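Local coordinates for protein steroid delta-isomerase (Pseudomonas aeruginosa, PDB 3MSO) that probably acts as a steroid delta-isomerase or a related enzyme, binding a small hydrophobic ligand in the cone of an NTF2-like fold, at residues T64-F69 / Q124-E129; F69-Q74 / G98-R103. All coordinates share one frame; numbering follows the deposited sequence.

Contact 1: T64-F69 / Q124-E129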
loop_
_atom_site.group_PDB
_atom_site.type_symbol
_atom_site.label_atom_id
_atom_site.label_comp_id
_atom_site.label_asym_id
_atom_site.label_seq_id
_atom_site.Cartn_x
_atom_site.Cartn_y
_atom_site.Cartn_z
ATOM N N THR B 64 16.923 -9.259 -6.011
ATOM C CA THR B 64 17.870 -8.194 -5.635
ATOM C C THR B 64 17.391 -7.406 -4.414
ATOM O O THR B 64 18.149 -6.626 -3.836
ATOM C CB THR B 64 18.187 -7.271 -6.843
ATOM O OG1 THR B 64 16.999 -6.591 -7.253
ATOM C CG2 THR B 64 18.798 -8.027 -8.027
ATOM N N VAL B 65 16.141 -7.621 -4.015
ATOM C CA VAL B 65 15.528 -6.914 -2.895
ATOM C C VAL B 65 15.622 -7.717 -1.594
ATOM O O VAL B 65 16.100 -7.182 -0.586
ATOM C CB VAL B 65 14.079 -6.456 -3.231
ATOM C CG1 VAL B 65 13.421 -5.776 -2.036
ATOM C CG2 VAL B 65 14.055 -5.540 -4.451
ATOM N N PHE B 66 15.166 -8.989 -1.620
ATOM C CA PHE B 66 15.171 -9.858 -0.439
ATOM C C PHE B 66 16.563 -10.047 0.126
ATOM O O PHE B 66 17.468 -10.442 -0.609
ATOM C CB PHE B 66 14.537 -11.224 -0.745
ATOM C CG PHE B 66 13.031 -11.266 -0.846
ATOM C CD1 PHE B 66 12.235 -10.475 -0.017
ATOM C CD2 PHE B 66 12.400 -12.160 -1.709
ATOM C CE1 PHE B 66 10.843 -10.534 -0.100
ATOM C CE2 PHE B 66 11.004 -12.248 -1.760
ATOM C CZ PHE B 66 10.236 -11.422 -0.968
ATOM N N GLU B 67 16.736 -9.716 1.420
ATOM C CA GLU B 67 17.975 -9.912 2.190
ATOM C C GLU B 67 17.728 -11.092 3.141
ATOM O O GLU B 67 16.590 -11.298 3.582
ATOM C CB GLU B 67 18.309 -8.689 3.057
ATOM C CG GLU B 67 18.781 -7.438 2.343
ATOM C CD GLU B 67 18.912 -6.266 3.302
ATOM O OE1 GLU B 67 19.833 -6.286 4.154
ATOM O OE2 GLU B 67 18.050 -5.359 3.245
ATOM N N ASP B 68 18.796 -11.830 3.492
ATOM C CA ASP B 68 18.767 -12.985 4.415
ATOM C C ASP B 68 17.634 -13.985 4.065
ATOM O O ASP B 68 16.952 -14.521 4.963
ATOM C CB ASP B 68 18.726 -12.559 5.915
ATOM C CG ASP B 68 19.514 -11.324 6.329
ATOM O OD1 ASP B 68 20.348 -10.835 5.517
ATOM O OD2 ASP B 68 19.299 -10.840 7.458
ATOM N N PHE B 69 17.438 -14.209 2.736
ATOM C CA PHE B 69 16.422 -15.087 2.183
ATOM C C PHE B 69 16.757 -16.526 2.544
ATOM O O PHE B 69 17.887 -16.971 2.324
ATOM C CB PHE B 69 16.318 -14.941 0.667
ATOM C CG PHE B 69 15.160 -15.712 0.052
ATOM C CD1 PHE B 69 15.294 -17.059 -0.287
ATOM C CD2 PHE B 69 13.943 -15.095 -0.189
ATOM C CE1 PHE B 69 14.224 -17.764 -0.842
ATOM C CE2 PHE B 69 12.889 -15.798 -0.764
ATOM C CZ PHE B 69 13.033 -17.125 -1.078
ATOM N N GLN B 124 4.862 -3.654 2.655
ATOM C CA GLN B 124 5.076 -2.237 2.335
ATOM C C GLN B 124 6.535 -1.988 1.885
ATOM O O GLN B 124 6.757 -1.375 0.836
ATOM C CB GLN B 124 4.768 -1.350 3.549
ATOM C CG GLN B 124 3.312 -1.245 3.980
ATOM C CD GLN B 124 3.183 -0.331 5.185
ATOM O OE1 GLN B 124 2.312 -0.476 6.053
ATOM N NE2 GLN B 124 4.071 0.628 5.282
ATOM N N ALA B 125 7.519 -2.485 2.687
ATOM C CA ALA B 125 8.956 -2.380 2.428
ATOM C C ALA B 125 9.304 -3.056 1.098
ATOM O O ALA B 125 9.957 -2.419 0.276
ATOM C CB ALA B 125 9.744 -3.002 3.577
ATOM N N LEU B 126 8.813 -4.299 0.856
ATOM C CA LEU B 126 9.014 -5.026 -0.395
ATOM C C LEU B 126 8.550 -4.231 -1.612
ATOM O O LEU B 126 9.378 -3.994 -2.509
ATOM C CB LEU B 126 8.350 -6.422 -0.372
ATOM C CG LEU B 126 8.409 -7.233 -1.689
ATOM C CD1 LEU B 126 9.847 -7.594 -2.079
ATOM C CD2 LEU B 126 7.551 -8.468 -1.586
ATOM N N GLY B 127 7.271 -3.822 -1.623
ATOM C CA GLY B 127 6.698 -3.004 -2.689
ATOM C C GLY B 127 7.494 -1.737 -2.978
ATOM O O GLY B 127 7.822 -1.474 -4.135
ATOM N N GLU B 128 7.865 -0.979 -1.921
ATOM C CA GLU B 128 8.651 0.254 -2.000
ATOM C C GLU B 128 9.958 0.005 -2.768
ATOM O O GLU B 128 10.257 0.724 -3.723
ATOM C CB GLU B 128 8.977 0.752 -0.577
ATOM C CG GLU B 128 8.481 2.133 -0.212
ATOM C CD GLU B 128 9.598 3.095 0.169
ATOM O OE1 GLU B 128 10.517 3.319 -0.656
ATOM O OE2 GLU B 128 9.511 3.681 1.272
ATOM N N GLU B 129 10.714 -1.031 -2.357
ATOM C CA GLU B 129 12.014 -1.407 -2.909
ATOM C C GLU B 129 11.931 -1.954 -4.323
ATOM O O GLU B 129 12.823 -1.671 -5.118
ATOM C CB GLU B 129 12.715 -2.379 -1.969
ATOM C CG GLU B 129 14.215 -2.169 -1.869
ATOM C CD GLU B 129 14.677 -0.786 -1.451
ATOM O OE1 GLU B 129 14.223 -0.301 -0.391
ATOM O OE2 GLU B 129 15.499 -0.189 -2.183
#

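Contact 2: F69-Q74 / G98-R103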
loop_
_atom_site.group_PDB
_atom_site.type_symbol
_atom_site.label_atom_id
_atom_site.label_comp_id
_atom_site.label_asym_id
_atom_site.label_seq_id
_atom_site.Cartn_x
_atom_site.Cartn_y
_atom_site.Cartn_z
ATOM N N PHE B 69 17.438 -14.209 2.736
ATOM C CA PHE B 69 16.422 -15.087 2.183
ATOM C C PHE B 69 16.757 -16.526 2.544
ATOM O O PHE B 69 17.887 -16.971 2.324
ATOM C CB PHE B 69 16.318 -14.941 0.667
ATOM C CG PHE B 69 15.160 -15.712 0.052
ATOM C CD1 PHE B 69 15.294 -17.059 -0.287
ATOM C CD2 PHE B 69 13.943 -15.095 -0.189
ATOM C CE1 PHE B 69 14.224 -17.764 -0.842
ATOM C CE2 PHE B 69 12.889 -15.798 -0.764
ATOM C CZ PHE B 69 13.033 -17.125 -1.078
ATOM N N ALA B 70 15.766 -17.246 3.088
ATOM C CA ALA B 70 15.931 -18.624 3.509
ATOM C C ALA B 70 14.632 -19.376 3.299
ATOM O O ALA B 70 13.580 -18.873 3.634
ATOM C CB ALA B 70 16.336 -18.667 4.979
ATOM N N TYR B 71 14.710 -20.576 2.755
ATOM C CA TYR B 71 13.534 -21.437 2.570
ATOM C C TYR B 71 13.328 -22.278 3.822
ATOM O O TYR B 71 14.291 -22.601 4.513
ATOM C CB TYR B 71 13.692 -22.347 1.344
ATOM C CG TYR B 71 13.312 -21.681 0.033
ATOM C CD1 TYR B 71 12.090 -21.015 -0.110
ATOM C CD2 TYR B 71 14.147 -21.755 -1.075
ATOM C CE1 TYR B 71 11.717 -20.445 -1.325
ATOM C CE2 TYR B 71 13.777 -21.199 -2.298
ATOM C CZ TYR B 71 12.556 -20.555 -2.421
ATOM O OH TYR B 71 12.201 -19.989 -3.616
ATOM N N HIS B 72 12.076 -22.559 4.156
ATOM C CA HIS B 72 11.746 -23.358 5.328
ATOM C C HIS B 72 10.907 -24.566 4.920
ATOM O O HIS B 72 11.457 -25.444 4.262
ATOM C CB HIS B 72 11.144 -22.479 6.422
ATOM C CG HIS B 72 12.113 -21.426 6.858
ATOM N ND1 HIS B 72 13.275 -21.755 7.529
ATOM C CD2 HIS B 72 12.101 -20.094 6.636
ATOM C CE1 HIS B 72 13.913 -20.617 7.721
ATOM N NE2 HIS B 72 13.249 -19.594 7.201
ATOM N N ARG B 73 9.607 -24.596 5.221
ATOM C CA ARG B 73 8.731 -25.700 4.836
ATOM C C ARG B 73 8.444 -25.708 3.351
ATOM O O ARG B 73 8.327 -24.653 2.709
ATOM C CB ARG B 73 7.382 -25.647 5.597
ATOM C CG ARG B 73 7.475 -26.087 7.053
ATOM C CD ARG B 73 6.168 -25.871 7.769
ATOM N NE ARG B 73 5.890 -24.446 7.975
ATOM C CZ ARG B 73 4.865 -23.992 8.681
ATOM N NH1 ARG B 73 4.020 -24.838 9.259
ATOM N NH2 ARG B 73 4.684 -22.691 8.832
ATOM N N GLN B 74 8.311 -26.915 2.808
ATOM C CA GLN B 74 7.975 -27.149 1.410
ATOM C C GLN B 74 6.816 -28.122 1.416
ATOM O O GLN B 74 6.896 -29.202 2.011
ATOM C CB GLN B 74 9.180 -27.696 0.627
ATOM C CG GLN B 74 10.333 -26.706 0.640
ATOM C CD GLN B 74 11.453 -27.040 -0.279
ATOM O OE1 GLN B 74 11.292 -27.782 -1.244
ATOM N NE2 GLN B 74 12.604 -26.460 -0.002
ATOM N N GLY B 98 7.130 -15.219 3.973
ATOM C CA GLY B 98 6.450 -15.354 2.693
ATOM C C GLY B 98 6.344 -16.746 2.128
ATOM O O GLY B 98 6.898 -17.698 2.684
ATOM N N ILE B 99 5.628 -16.857 0.989
ATOM C CA ILE B 99 5.463 -18.098 0.235
ATOM C C ILE B 99 5.627 -17.896 -1.264
ATOM O O ILE B 99 5.171 -16.905 -1.807
ATOM C CB ILE B 99 4.141 -18.879 0.538
ATOM C CG1 ILE B 99 2.869 -18.064 0.206
ATOM C CG2 ILE B 99 4.118 -19.448 1.946
ATOM C CD1 ILE B 99 1.695 -18.909 -0.414
ATOM N N ASP B 100 6.262 -18.861 -1.937
ATOM C CA ASP B 100 6.325 -18.934 -3.398
ATOM C C ASP B 100 5.361 -20.089 -3.664
ATOM O O ASP B 100 5.622 -21.202 -3.186
ATOM C CB ASP B 100 7.737 -19.312 -3.909
ATOM C CG ASP B 100 8.775 -18.216 -3.781
ATOM O OD1 ASP B 100 8.419 -17.040 -3.979
ATOM O OD2 ASP B 100 9.962 -18.543 -3.537
HETATM N N MSE B 101 4.204 -19.814 -4.290
HETATM C CA MSE B 101 3.229 -20.853 -4.624
HETATM C C MSE B 101 3.308 -21.085 -6.131
HETATM O O MSE B 101 2.774 -20.304 -6.914
HETATM C CB MSE B 101 1.811 -20.519 -4.142
HETATM C CG MSE B 101 0.777 -21.618 -4.471
HETATM SE SE MSE B 101 -0.695 -21.678 -3.184
HETATM C CE MSE B 101 -1.321 -19.883 -3.306
ATOM N N ILE B 102 4.019 -22.148 -6.512
ATOM C CA ILE B 102 4.314 -22.501 -7.899
ATOM C C ILE B 102 3.444 -23.651 -8.418
ATOM O O ILE B 102 3.396 -24.723 -7.796
ATOM C CB ILE B 102 5.850 -22.838 -8.066
ATOM C CG1 ILE B 102 6.774 -21.824 -7.305
ATOM C CG2 ILE B 102 6.241 -23.013 -9.549
ATOM C CD1 ILE B 102 8.194 -22.212 -7.190
ATOM N N ARG B 103 2.807 -23.431 -9.589
ATOM C CA ARG B 103 2.053 -24.431 -10.346
ATOM C C ARG B 103 2.847 -24.744 -11.648
ATOM O O ARG B 103 3.279 -23.826 -12.357
ATOM C CB ARG B 103 0.636 -23.957 -10.687
ATOM C CG ARG B 103 -0.179 -25.017 -11.438
ATOM C CD ARG B 103 -1.462 -24.471 -12.012
ATOM N NE ARG B 103 -2.514 -24.430 -10.999
ATOM C CZ ARG B 103 -3.027 -23.316 -10.484
ATOM N NH1 ARG B 103 -2.606 -22.122 -10.902
ATOM N NH2 ARG B 103 -3.982 -23.384 -9.566
#

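Contact 1: T64-F69 / Q124-E129
Val65 and Phe66, at the end of helix 52-65 and just beyond it, press against Leu126 and Glu129 on one flank of helix 120-138. The tight part is aliphatic and centres on one methyl. Val65 CG1 lies 3.5 Å from Glu129 CB and 3.7 Å from Glu129 CG, and it also reaches Leu126 CD1 at 4.0 Å. With chi1 at 177°, CG1 stands opposite the backbone N and is carried into the notch between these two residues, which lie almost one helical turn apart. The CA atoms of Val65 and Glu129 are 6.5 Å apart, so the backbones come near enough for short side chains to fill the gap. Beside this, Leu126 directs both methyls at the CE1-CZ end of the Phe66 ring, approaching obliquely: CD1 is 3.7 Å from Phe66 CE1, and CD2 is 4.0 Å from Phe66 CZ. No hydrogen bond joins the two segments themselves, and the 202 Å² buried, counting both sides, comes mainly from Val65 and Leu126. In the NTF2-like fold, a strongly curved sheet bends around helices so that together they form a cone. Here the C-terminal helix 120-138 is packed on the chain leaving helix 52-65, while Val65 also touches Val91, and Phe66 meets Ala89 and Leu96 of the sheet. The looser side begins where Glu129 bends at chi2 (56°): its aliphatic root stays against Val65, but the carboxylate leads away from the 64-69 segment. OE2 forms a salt bridge with Arg133, whose NH2 bonds the carbonyl of Thr64, so a polar link runs alongside the apolar one. Thr64 itself is exposed, and its OG1 bonds Tyr137 OH farther along helix 120-138.

Contact 2: F69-Q74 / G98-R103
The hydroxyl of Tyr71 gives a hydrogen bond of 2.7 Å to Asp100 OD2, the one polar link between strands 69-77 and 94-104 within these segments. The two strands are not neighbours in the sheet, since strand 82-91 runs between them; even the nearest CA atoms, of Tyr71 and Ile99, are 9.0 Å apart. Side chains must therefore span the gap on one face of the curved sheet, the face against which helix 9-23 lies, as an N-terminal helix does in NTF2-like folds. Tyr71 does so with CG opposite its carbonyl carbon (chi1 -84°), swinging the ring across toward strand 94-104. Asp100 makes the same choice (chi1 -73°), and its carboxylate meets the phenol at the ring edge: OD2 lies near the ring plane, 3.4 Å from Tyr71 CE1. The carboxylate is turned 76° from that plane, yet the hydroxyl still approaches OD2 nearly in line with its C-O bond. Phe69, two residues back on the same strand, places its ring in a T-shaped stack on Tyr71. Its CE1 edge stands 3.5 Å above the tyrosine plane, over the ring centre, and this packing probably limits how the phenol can tilt. Phe69 CZ also comes within 4.2 Å of Asp100 OD2, edge on, a marginal contact. From helix 9-23, Trp18 NE1 hydrogen-bonds Tyr71 OH, and Ile22 packs on both Phe69 and Tyr71. The phenol oxygen accepts from Trp18 NE1 while donating to Asp100 OD2, a short hydrogen-bonded chain between helix and sheet whose two bonds fix the position and rotation of the hydroxyl in a largely aromatic and aliphatic setting.

How the contacts relate
The centres of the two contacts lie about 15 Å apart, and Phe69 belongs to both sets of segments: residues 64-69 leave helix 52-65 and turn a corner at Asp68, after which strand 69-77 begins at once. Along the chain, contact 2 is nested inside the loop that contact 1 closes, because strand 94-104 comes before helix 120-138. Contact 1 is a helix-end packing at the chain's C-terminal helix, whereas contact 2 spans the mixed sheet from strand 69-77, outermost within this chain, over strand 82-91. Phe87 of that intervening strand meets the rings of both Phe66 and Phe69, so the sheet physically joins the two regions of the cone.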